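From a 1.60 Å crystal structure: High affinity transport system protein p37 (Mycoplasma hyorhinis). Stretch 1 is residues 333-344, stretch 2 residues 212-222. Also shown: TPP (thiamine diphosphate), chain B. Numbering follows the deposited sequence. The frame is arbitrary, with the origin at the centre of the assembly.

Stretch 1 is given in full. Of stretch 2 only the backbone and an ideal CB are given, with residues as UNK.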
ATOM      1  N   GLU A 333      -1.679 -19.851  -5.214  1.00  8.33           N
ATOM      2  CA  GLU A 333      -1.717 -19.112  -6.456  1.00  7.88           C
ATOM      3  C   GLU A 333      -2.727 -17.975  -6.386  1.00  5.90           C
ATOM      4  O   GLU A 333      -3.635 -18.005  -5.556  1.00  7.19           O
ATOM      5  CB  GLU A 333      -2.066 -20.034  -7.631  1.00 12.53           C
ATOM      6  CG  GLU A 333      -3.433 -20.669  -7.532  1.00 12.45           C
ATOM      7  CD  GLU A 333      -3.618 -21.883  -8.438  1.00 23.31           C
ATOM      8  OE1 GLU A 333      -4.738 -22.039  -8.961  1.00 28.48           O
ATOM      9  OE2 GLU A 333      -2.709 -22.705  -8.656  1.00 23.54           O
ATOM     10  N   ALA A 334      -2.549 -17.011  -7.268  1.00  6.61           N
ATOM     11  CA  ALA A 334      -3.461 -15.897  -7.365  1.00  7.51           C
ATOM     12  C   ALA A 334      -4.760 -16.321  -8.053  1.00  7.54           C
ATOM     13  O   ALA A 334      -4.719 -16.964  -9.107  1.00  9.43           O
ATOM     14  CB  ALA A 334      -2.803 -14.762  -8.135  1.00  9.98           C
ATOM     15  N   LEU A 335      -5.878 -15.916  -7.474  1.00  5.70           N
ATOM     16  CA  LEU A 335      -7.189 -16.107  -8.086  1.00  5.92           C
ATOM     17  C   LEU A 335      -7.648 -14.911  -8.892  1.00  9.36           C
ATOM     18  O   LEU A 335      -8.070 -15.000 -10.052  1.00  8.68           O
ATOM     19  CB  LEU A 335      -8.189 -16.449  -6.983  1.00  4.73           C
ATOM     20  CG  LEU A 335      -9.656 -16.534  -7.429  1.00  7.70           C
ATOM     21  CD1 LEU A 335      -9.883 -17.773  -8.249  1.00  9.83           C
ATOM     22  CD2 LEU A 335     -10.523 -16.471  -6.178  1.00  9.89           C
ATOM     23  N   ILE A 336      -7.558 -13.713  -8.291  1.00  7.11           N
ATOM     24  CA  ILE A 336      -7.994 -12.494  -8.927  1.00  5.80           C
ATOM     25  C   ILE A 336      -7.380 -11.317  -8.157  1.00  7.20           C
ATOM     26  O   ILE A 336      -7.108 -11.491  -6.965  1.00  7.86           O
ATOM     27  CB  ILE A 336      -9.525 -12.374  -8.966  1.00  5.93           C
ATOM     28  CG1 ILE A 336     -10.074 -11.290  -9.886  1.00 11.01           C
ATOM     29  CG2 ILE A 336     -10.090 -12.236  -7.562  1.00  6.76           C
ATOM     30  CD1 ILE A 336     -11.549 -11.401 -10.185  1.00  6.66           C
ATOM     31  N   VAL A 337      -7.140 -10.215  -8.852  1.00  6.41           N
ATOM     32  CA  VAL A 337      -6.738  -9.000  -8.119  1.00  6.54           C
ATOM     33  C   VAL A 337      -7.960  -8.117  -7.912  1.00  9.30           C
ATOM     34  O   VAL A 337      -9.091  -8.473  -8.281  1.00  8.63           O
ATOM     35  CB  VAL A 337      -5.608  -8.228  -8.797  1.00  2.10           C
ATOM     36  CG1 VAL A 337      -4.402  -9.182  -8.889  1.00  8.24           C
ATOM     37  CG2 VAL A 337      -5.963  -7.656 -10.144  1.00  7.10           C
ATOM     38  N   THR A 338      -7.786  -6.944  -7.322  1.00  7.14           N
ATOM     39  CA  THR A 338      -8.920  -6.063  -7.077  1.00  6.77           C
ATOM     40  C   THR A 338      -8.883  -4.842  -7.989  1.00  4.70           C
ATOM     41  O   THR A 338      -8.010  -4.684  -8.825  1.00  7.95           O
ATOM     42  CB  THR A 338      -8.967  -5.571  -5.623  1.00  6.90           C
ATOM     43  OG1 THR A 338      -7.909  -4.597  -5.405  1.00  6.97           O
ATOM     44  CG2 THR A 338      -8.750  -6.686  -4.611  1.00  5.26           C
ATOM     45  N   ASN A 339      -9.866  -3.959  -7.807  1.00  7.31           N
ATOM     46  CA  ASN A 339      -9.915  -2.652  -8.427  1.00  8.42           C
ATOM     47  C   ASN A 339      -8.813  -1.799  -7.782  1.00  5.34           C
ATOM     48  O   ASN A 339      -8.362  -2.121  -6.691  1.00  7.26           O
ATOM     49  CB  ASN A 339     -11.281  -2.011  -8.260  1.00  9.36           C
ATOM     50  CG  ASN A 339     -12.424  -2.759  -8.912  1.00  8.98           C
ATOM     51  OD1 ASN A 339     -12.236  -3.413  -9.929  1.00  9.40           O
ATOM     52  ND2 ASN A 339     -13.602  -2.641  -8.309  1.00 12.23           N
ATOM     53  N   PRO A 340      -8.378  -0.782  -8.515  1.00  6.74           N
ATOM     54  CA  PRO A 340      -7.241   0.024  -8.047  1.00  6.75           C
ATOM     55  C   PRO A 340      -7.599   1.269  -7.252  1.00  5.99           C
ATOM     56  O   PRO A 340      -8.616   1.907  -7.530  1.00  7.24           O
ATOM     57  CB  PRO A 340      -6.666   0.431  -9.396  1.00  7.43           C
ATOM     58  CG  PRO A 340      -7.870   0.671 -10.249  1.00  8.23           C
ATOM     59  CD  PRO A 340      -8.883  -0.363  -9.816  1.00  8.50           C
ATOM     60  N   ILE A 341      -6.720   1.588  -6.285  1.00  4.09           N
ATOM     61  CA  ILE A 341      -6.905   2.851  -5.534  1.00  3.51           C
ATOM     62  C   ILE A 341      -5.579   3.579  -5.446  1.00  5.79           C
ATOM     63  O   ILE A 341      -4.529   3.001  -5.730  1.00  6.56           O
ATOM     64  CB  ILE A 341      -7.466   2.602  -4.129  1.00  6.87           C
ATOM     65  CG1 ILE A 341      -6.558   1.799  -3.208  1.00  6.41           C
ATOM     66  CG2 ILE A 341      -8.851   1.963  -4.247  1.00  8.53           C
ATOM     67  CD1 ILE A 341      -7.026   1.707  -1.768  1.00 11.01           C
ATOM     68  N   PRO A 342      -5.542   4.862  -5.103  1.00  5.12           N
ATOM     69  CA  PRO A 342      -4.257   5.573  -5.149  1.00  7.40           C
ATOM     70  C   PRO A 342      -3.231   5.111  -4.126  1.00  4.53           C
ATOM     71  O   PRO A 342      -3.585   4.609  -3.076  1.00  5.96           O
ATOM     72  CB  PRO A 342      -4.667   7.016  -4.807  1.00  6.99           C
ATOM     73  CG  PRO A 342      -6.113   7.074  -5.236  1.00 10.10           C
ATOM     74  CD  PRO A 342      -6.667   5.739  -4.734  1.00  8.47           C
ATOM     75  N   TYR A 343      -1.956   5.296  -4.473  1.00  7.08           N
ATOM     76  CA  TYR A 343      -0.899   5.045  -3.501  1.00  7.88           C
ATOM     77  C   TYR A 343      -0.993   6.090  -2.388  1.00 10.25           C
ATOM     78  O   TYR A 343      -1.936   6.882  -2.354  1.00  9.29           O
ATOM     79  CB  TYR A 343       0.484   5.030  -4.159  1.00  6.93           C
ATOM     80  CG  TYR A 343       1.367   3.894  -3.723  1.00  5.23           C
ATOM     81  CD1 TYR A 343       2.569   4.061  -3.074  1.00  8.67           C
ATOM     82  CD2 TYR A 343       0.975   2.571  -3.956  1.00 10.45           C
ATOM     83  CE1 TYR A 343       3.354   2.987  -2.679  1.00  8.55           C
ATOM     84  CE2 TYR A 343       1.750   1.504  -3.578  1.00 12.78           C
ATOM     85  CZ  TYR A 343       2.949   1.701  -2.937  1.00  9.97           C
ATOM     86  OH  TYR A 343       3.725   0.622  -2.550  1.00 13.47           O
ATOM     87  N   ASP A 344      -0.042   6.092  -1.464  1.00  8.19           N
ATOM     88  CA  ASP A 344      -0.170   6.876  -0.237  1.00  5.61           C
ATOM     89  C   ASP A 344      -0.150   8.382  -0.522  1.00  6.74           C
ATOM     90  O   ASP A 344       0.396   8.840  -1.515  1.00  6.46           O
ATOM     91  CB  ASP A 344       0.930   6.483   0.726  1.00  7.35           C
ATOM     92  CG  ASP A 344       0.780   5.115   1.359  1.00 15.26           C
ATOM     93  OD1 ASP A 344      -0.074   4.338   0.865  1.00 10.64           O
ATOM     94  OD2 ASP A 344       1.514   4.838   2.340  1.00 13.79           O
ATOM     95  N   UNK A 212       3.180   3.878 -11.388  1.00  9.33           N
ATOM     96  CA  UNK A 212       1.798   3.587 -11.084  1.00 10.22           C
ATOM     97  C   UNK A 212       1.324   4.495  -9.946  1.00 10.49           C
ATOM     98  O   UNK A 212       1.890   4.491  -8.860  1.00 11.20           O
ATOM     99  CB  UNK A 212       1.625   2.112 -10.718  1.00 10.22           C
ATOM    100  N   UNK A 213       0.273   5.248 -10.236  1.00  9.73           N
ATOM    101  CA  UNK A 213      -0.425   6.065  -9.265  1.00  9.73           C
ATOM    102  C   UNK A 213      -1.589   5.313  -8.621  1.00  7.00           C
ATOM    103  O   UNK A 213      -2.657   5.849  -8.349  1.00 11.16           O
ATOM    104  CB  UNK A 213      -0.930   7.347  -9.929  1.00  9.73           C
ATOM    105  N   UNK A 214      -1.303   4.028  -8.372  1.00  6.06           N
ATOM    106  CA  UNK A 214      -2.310   3.159  -7.784  1.00  4.28           C
ATOM    107  C   UNK A 214      -1.672   1.893  -7.225  1.00  7.24           C
ATOM    108  O   UNK A 214      -0.519   1.570  -7.543  1.00  6.99           O
ATOM    109  CB  UNK A 214      -3.379   2.803  -8.819  1.00  4.28           C
ATOM    110  N   UNK A 215      -2.431   1.105  -6.482  1.00  5.31           N
ATOM    111  CA  UNK A 215      -2.087  -0.264  -6.133  1.00  4.86           C
ATOM    112  C   UNK A 215      -3.423  -1.007  -6.021  1.00  6.56           C
ATOM    113  O   UNK A 215      -4.516  -0.427  -6.067  1.00  6.75           O
ATOM    114  CB  UNK A 215      -1.270  -0.342  -4.842  1.00  4.86           C
ATOM    115  N   UNK A 216      -3.317  -2.316  -5.885  1.00  6.61           N
ATOM    116  CA  UNK A 216      -4.467  -3.192  -5.736  1.00  7.12           C
ATOM    117  C   UNK A 216      -4.262  -4.183  -4.598  1.00  9.36           C
ATOM    118  O   UNK A 216      -3.152  -4.383  -4.098  1.00  8.36           O
ATOM    119  CB  UNK A 216      -4.738  -3.939  -7.044  1.00  7.12           C
ATOM    120  N   UNK A 217      -5.326  -4.854  -4.176  1.00  6.74           N
ATOM    121  CA  UNK A 217      -5.256  -6.050  -3.390  1.00  5.86           C
ATOM    122  C   UNK A 217      -5.321  -7.274  -4.323  1.00  5.42           C
ATOM    123  O   UNK A 217      -5.396  -7.131  -5.541  1.00  6.21           O
ATOM    124  CB  UNK A 217      -6.381  -6.076  -2.354  1.00  5.86           C
ATOM    125  N   UNK A 218      -5.253  -8.428  -3.672  1.00  4.21           N
ATOM    126  CA  UNK A 218      -5.367  -9.669  -4.453  1.00  4.87           C
ATOM    127  C   UNK A 218      -5.916 -10.760  -3.563  1.00  6.33           C
ATOM    128  O   UNK A 218      -5.808 -10.702  -2.342  1.00  6.01           O
ATOM    129  CB  UNK A 218      -4.018 -10.086  -5.043  1.00  4.87           C
ATOM    130  N   UNK A 219      -6.513 -11.763  -4.187  1.00  6.36           N
ATOM    131  CA  UNK A 219      -7.008 -12.929  -3.485  1.00  5.33           C
ATOM    132  C   UNK A 219      -6.181 -14.153  -3.915  1.00  4.32           C
ATOM    133  O   UNK A 219      -6.139 -14.392  -5.112  1.00  7.36           O
ATOM    134  CB  UNK A 219      -8.498 -13.139  -3.763  1.00  5.33           C
ATOM    135  N   UNK A 220      -5.624 -14.811  -2.934  1.00  5.59           N
ATOM    136  CA  UNK A 220      -4.886 -16.052  -3.066  1.00  6.37           C
ATOM    137  C   UNK A 220      -5.773 -17.239  -2.715  1.00  5.09           C
ATOM    138  O   UNK A 220      -6.643 -17.138  -1.866  1.00  7.41           O
ATOM    139  CB  UNK A 220      -3.640 -16.032  -2.178  1.00  6.37           C
ATOM    140  N   UNK A 221      -5.465 -18.375  -3.355  1.00  5.73           N
ATOM    141  CA  UNK A 221      -6.003 -19.674  -3.000  1.00  4.01           C
ATOM    142  C   UNK A 221      -4.862 -20.670  -2.844  1.00  5.38           C
ATOM    143  O   UNK A 221      -3.808 -20.501  -3.448  1.00  6.02           O
ATOM    144  CB  UNK A 221      -7.006 -20.155  -4.051  1.00  4.01           C
ATOM    145  N   UNK A 222      -5.126 -21.658  -1.975  1.00  6.78           N
ATOM    146  CA  UNK A 222      -4.088 -22.649  -1.668  1.00  6.21           C
ATOM    147  C   UNK A 222      -4.725 -24.015  -1.497  1.00 10.72           C
ATOM    148  O   UNK A 222      -5.784 -24.081  -0.889  1.00 10.14           O
ATOM    149  CB  UNK A 222      -3.310 -22.261  -0.409  1.00  6.21           C
TER
HETATM  150  N1' TPP B 551       7.098  -1.700  -1.571  1.00 14.65           N
HETATM  151  C2' TPP B 551       8.035  -1.719  -0.592  1.00 11.40           C
HETATM  152  CM2 TPP B 551       9.513  -1.631  -0.987  1.00 16.89           C
HETATM  153  N3' TPP B 551       7.675  -1.800   0.702  1.00 17.19           N
HETATM  154  C4' TPP B 551       6.356  -1.766   1.029  1.00 28.05           C
HETATM  155  N4' TPP B 551       6.025  -1.761   2.322  1.00 35.76           N
HETATM  156  C5' TPP B 551       5.371  -1.806   0.032  1.00 14.42           C
HETATM  157  C6' TPP B 551       5.800  -1.777  -1.289  1.00 12.48           C
HETATM  158  C7' TPP B 551       3.857  -1.865   0.288  1.00 15.52           C
HETATM  159  N3  TPP B 551       3.175  -0.565   0.425  1.00 24.69           N
HETATM  160  C2  TPP B 551       3.731   0.543   0.914  1.00 26.24           C
HETATM  161  S1  TPP B 551       2.568   1.847   0.862  1.00 13.23           S
HETATM  162  C5  TPP B 551       1.332   0.810   0.192  1.00  9.96           C
HETATM  163  C4  TPP B 551       1.840  -0.474   0.146  1.00 11.34           C
HETATM  164  CM4 TPP B 551       1.106  -1.612  -0.595  1.00 10.55           C
HETATM  165  C6  TPP B 551      -0.109   1.252  -0.087  1.00  9.24           C
HETATM  166  C7  TPP B 551      -0.900   1.356   1.219  1.00  7.67           C
HETATM  167  O7  TPP B 551      -1.002   0.045   1.812  1.00 10.59           O
HETATM  168  PA  TPP B 551      -1.264  -0.239   3.355  1.00 11.24           P
HETATM  169  O1A TPP B 551      -0.974  -1.669   3.622  1.00 12.87           O
HETATM  170  O2A TPP B 551      -0.493   0.731   4.204  1.00 14.10           O
HETATM  171  O3A TPP B 551      -2.765   0.138   3.658  1.00  7.56           O
HETATM  172  PB  TPP B 551      -4.043  -0.821   3.501  1.00  8.38           P
HETATM  173  O1B TPP B 551      -4.211  -1.219   2.066  1.00  7.46           O
HETATM  174  O2B TPP B 551      -5.240   0.076   4.011  1.00  9.80           O
HETATM  175  O3B TPP B 551      -3.923  -2.047   4.503  1.00  9.52           O

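At position 212 nothing of stretch 1 lies within 5.5 Å of the ideal CB, so the visible atoms exclude little; the residue is Ala212. The same holds at 213, where CA-to-CB points away and many residues would do. Asn213 is found, and its backbone carries the contact: its O receives a CA-H...O approach from Pro342 CA at 3.6 Å.

At 214, phi/psi of -164/170 is extended. CA-to-CB points away overall, yet the ideal CB lies 3.3 Å from Ile341 O and 4.1 Å from Pro340 CB. An apolar side chain, aromatic or aliphatic, could use the proline. Phe214 does so, its CD1 4.0 Å from Pro340 CB.

Position 215 pairs with Ile341 through two backbone hydrogen bonds, its N to Ile341 O at 2.9 Å and Ile341 N to its O at 3.0 Å. The ideal CB sits sideways, 3.8 Å from Tyr343 CE2, with Ile341 CG1 and the diphosphate of TPP farther along. A long apolar residue would suit the isoleucine; one ending in a donor could also serve the phosphate. Tyr215, with chi1 p, does both: CE1 lies 3.5 Å from Ile341 CG1, and OH donates a hydrogen bond to TPP O1B at 2.6 Å. The edge of Tyr343 meets the face of Tyr215, with planes at 87°, while TPP C6 lies over one face of each ring.

At 216 the ideal CB is 3.6 Å from Thr338 OG1, and Thr338 O offers an acceptor farther out. A long donor, lysine, arginine or perhaps glutamine, would fit. Arg216 places NH1 3.1 Å from Thr338 O in a hydrogen bond, with Pro340 CB over one face of the guanidinium and CD 3.6 Å from Val337 CG2.

At 217 the ideal CB would come within a tight 3.3 Å of Thr338 CG2, which favours glycine. Gly217 leaves that space free; its N donates to Thr338 OG1 at 2.9 Å and its O accepts from Thr338 N at 3.0 Å.

Position 218 forms a non-hydrogen-bonded pair with Val337, and the ideal CB is 4.0 Å from Val337 CG1. Apolar residues suit this face, shared with Ala334. Met218 is long enough to bring CE 3.6 Å from Ala334 CB.

At 219 the N donates to Ile336 O at 2.9 Å, while the O accepts from Leu335 N at 2.8 Å, spanning the bulge. The ideal CB is 4.6 Å from Leu335 CD2, inviting a branched aliphatic. Ile219 places CG2 4.0 Å from Leu335 CD2 and CD1 4.0 Å from Ile336 CG2.

Position 220 faces the same side as Ala334, whose small side chain leaves size undecided. Trp220 sets CE3 3.8 Å from Ala334 N.

At 221, paired with Glu333, the ideal CB is 4.9 Å from Leu335 CB, so valine, isoleucine or leucine would suit. Ile221 sets CG2 4.0 Å from Leu335 CB and CG1 3.8 Å from Glu333 CG.

Position 222 points away and is unconstrained; it is Lys222.

Stretch 2 (212-222) ANFYRGMIWIK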
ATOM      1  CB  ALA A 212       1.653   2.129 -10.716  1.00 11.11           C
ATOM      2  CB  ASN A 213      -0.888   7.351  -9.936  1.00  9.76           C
ATOM      3  CG  ASN A 213      -1.895   7.095 -11.036  1.00 16.81           C
ATOM      4  OD1 ASN A 213      -1.966   5.983 -11.575  1.00 17.69           O
ATOM      5  ND2 ASN A 213      -2.624   8.147 -11.333  1.00 19.08           N
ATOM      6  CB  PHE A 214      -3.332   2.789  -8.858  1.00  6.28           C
ATOM      7  CG  PHE A 214      -2.730   1.921  -9.961  1.00  8.40           C
ATOM      8  CD1 PHE A 214      -2.756   0.532  -9.972  1.00 12.58           C
ATOM      9  CD2 PHE A 214      -2.100   2.534 -11.033  1.00  9.56           C
ATOM     10  CE1 PHE A 214      -2.141  -0.203 -10.966  1.00 12.26           C
ATOM     11  CE2 PHE A 214      -1.501   1.824 -12.042  1.00 10.64           C
ATOM     12  CZ  PHE A 214      -1.532   0.456 -12.013  1.00  9.77           C
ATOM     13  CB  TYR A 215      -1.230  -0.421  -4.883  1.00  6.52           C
ATOM     14  CG  TYR A 215      -1.955  -0.194  -3.575  1.00  4.83           C
ATOM     15  CD1 TYR A 215      -2.617   1.004  -3.311  1.00  5.47           C
ATOM     16  CD2 TYR A 215      -1.988  -1.163  -2.591  1.00  5.81           C
ATOM     17  CE1 TYR A 215      -3.276   1.222  -2.121  1.00  9.78           C
ATOM     18  CE2 TYR A 215      -2.648  -0.976  -1.403  1.00  7.02           C
ATOM     19  CZ  TYR A 215      -3.291   0.218  -1.165  1.00  5.73           C
ATOM     20  OH  TYR A 215      -3.956   0.395   0.019  1.00  8.21           O
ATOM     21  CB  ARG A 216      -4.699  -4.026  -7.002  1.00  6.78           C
ATOM     22  CG  ARG A 216      -4.800  -3.243  -8.291  1.00  7.74           C
ATOM     23  CD  ARG A 216      -4.940  -4.239  -9.449  1.00  6.26           C
ATOM     24  NE  ARG A 216      -4.739  -3.529 -10.691  1.00  7.68           N
ATOM     25  CZ  ARG A 216      -5.638  -2.937 -11.453  1.00  8.25           C
ATOM     26  NH1 ARG A 216      -6.923  -2.957 -11.101  1.00  8.23           N
ATOM     27  NH2 ARG A 216      -5.218  -2.336 -12.563  1.00  9.37           N
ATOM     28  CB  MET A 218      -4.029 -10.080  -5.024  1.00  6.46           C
ATOM     29  CG  MET A 218      -2.981 -10.479  -4.021  1.00  9.63           C
ATOM     30  SD  MET A 218      -1.424 -10.937  -4.794  1.00 10.94           S
ATOM     31  CE  MET A 218      -1.865 -12.475  -5.573  1.00  7.35           C
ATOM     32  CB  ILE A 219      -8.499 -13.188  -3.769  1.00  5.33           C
ATOM     33  CG1 ILE A 219      -9.374 -11.992  -3.364  1.00  7.94           C
ATOM     34  CG2 ILE A 219      -8.983 -14.469  -3.110  1.00  5.72           C
ATOM     35  CD1 ILE A 219     -10.835 -12.068  -3.684  1.00 10.41           C
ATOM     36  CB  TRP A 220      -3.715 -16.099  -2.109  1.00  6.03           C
ATOM     37  CG  TRP A 220      -2.635 -15.103  -2.257  1.00  5.97           C
ATOM     38  CD1 TRP A 220      -2.556 -13.875  -1.638  1.00  8.94           C
ATOM     39  CD2 TRP A 220      -1.459 -15.203  -3.071  1.00  9.71           C
ATOM     40  NE1 TRP A 220      -1.407 -13.226  -2.013  1.00  8.87           N
ATOM     41  CE2 TRP A 220      -0.714 -14.019  -2.894  1.00 12.63           C
ATOM     42  CE3 TRP A 220      -0.961 -16.194  -3.930  1.00 11.76           C
ATOM     43  CZ2 TRP A 220       0.494 -13.777  -3.533  1.00  9.31           C
ATOM     44  CZ3 TRP A 220       0.244 -15.930  -4.559  1.00 18.48           C
ATOM     45  CH2 TRP A 220       0.962 -14.745  -4.368  1.00 11.52           C
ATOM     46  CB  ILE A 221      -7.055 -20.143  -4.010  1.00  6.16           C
ATOM     47  CG1 ILE A 221      -6.534 -20.326  -5.423  1.00  7.25           C
ATOM     48  CG2 ILE A 221      -8.242 -19.148  -3.975  1.00  9.66           C
ATOM     49  CD1 ILE A 221      -7.537 -20.980  -6.366  1.00  8.95           C
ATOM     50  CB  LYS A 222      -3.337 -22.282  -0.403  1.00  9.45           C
ATOM     51  CG  LYS A 222      -2.364 -23.320   0.095  1.00 11.58           C
ATOM     52  CD  LYS A 222      -2.438 -23.734   1.514  1.00 18.85           C
ATOM     53  CE  LYS A 222      -3.740 -23.684   2.260  1.00 13.84           C
ATOM     54  NZ  LYS A 222      -3.645 -24.157   3.642  1.00 14.30           N
TER
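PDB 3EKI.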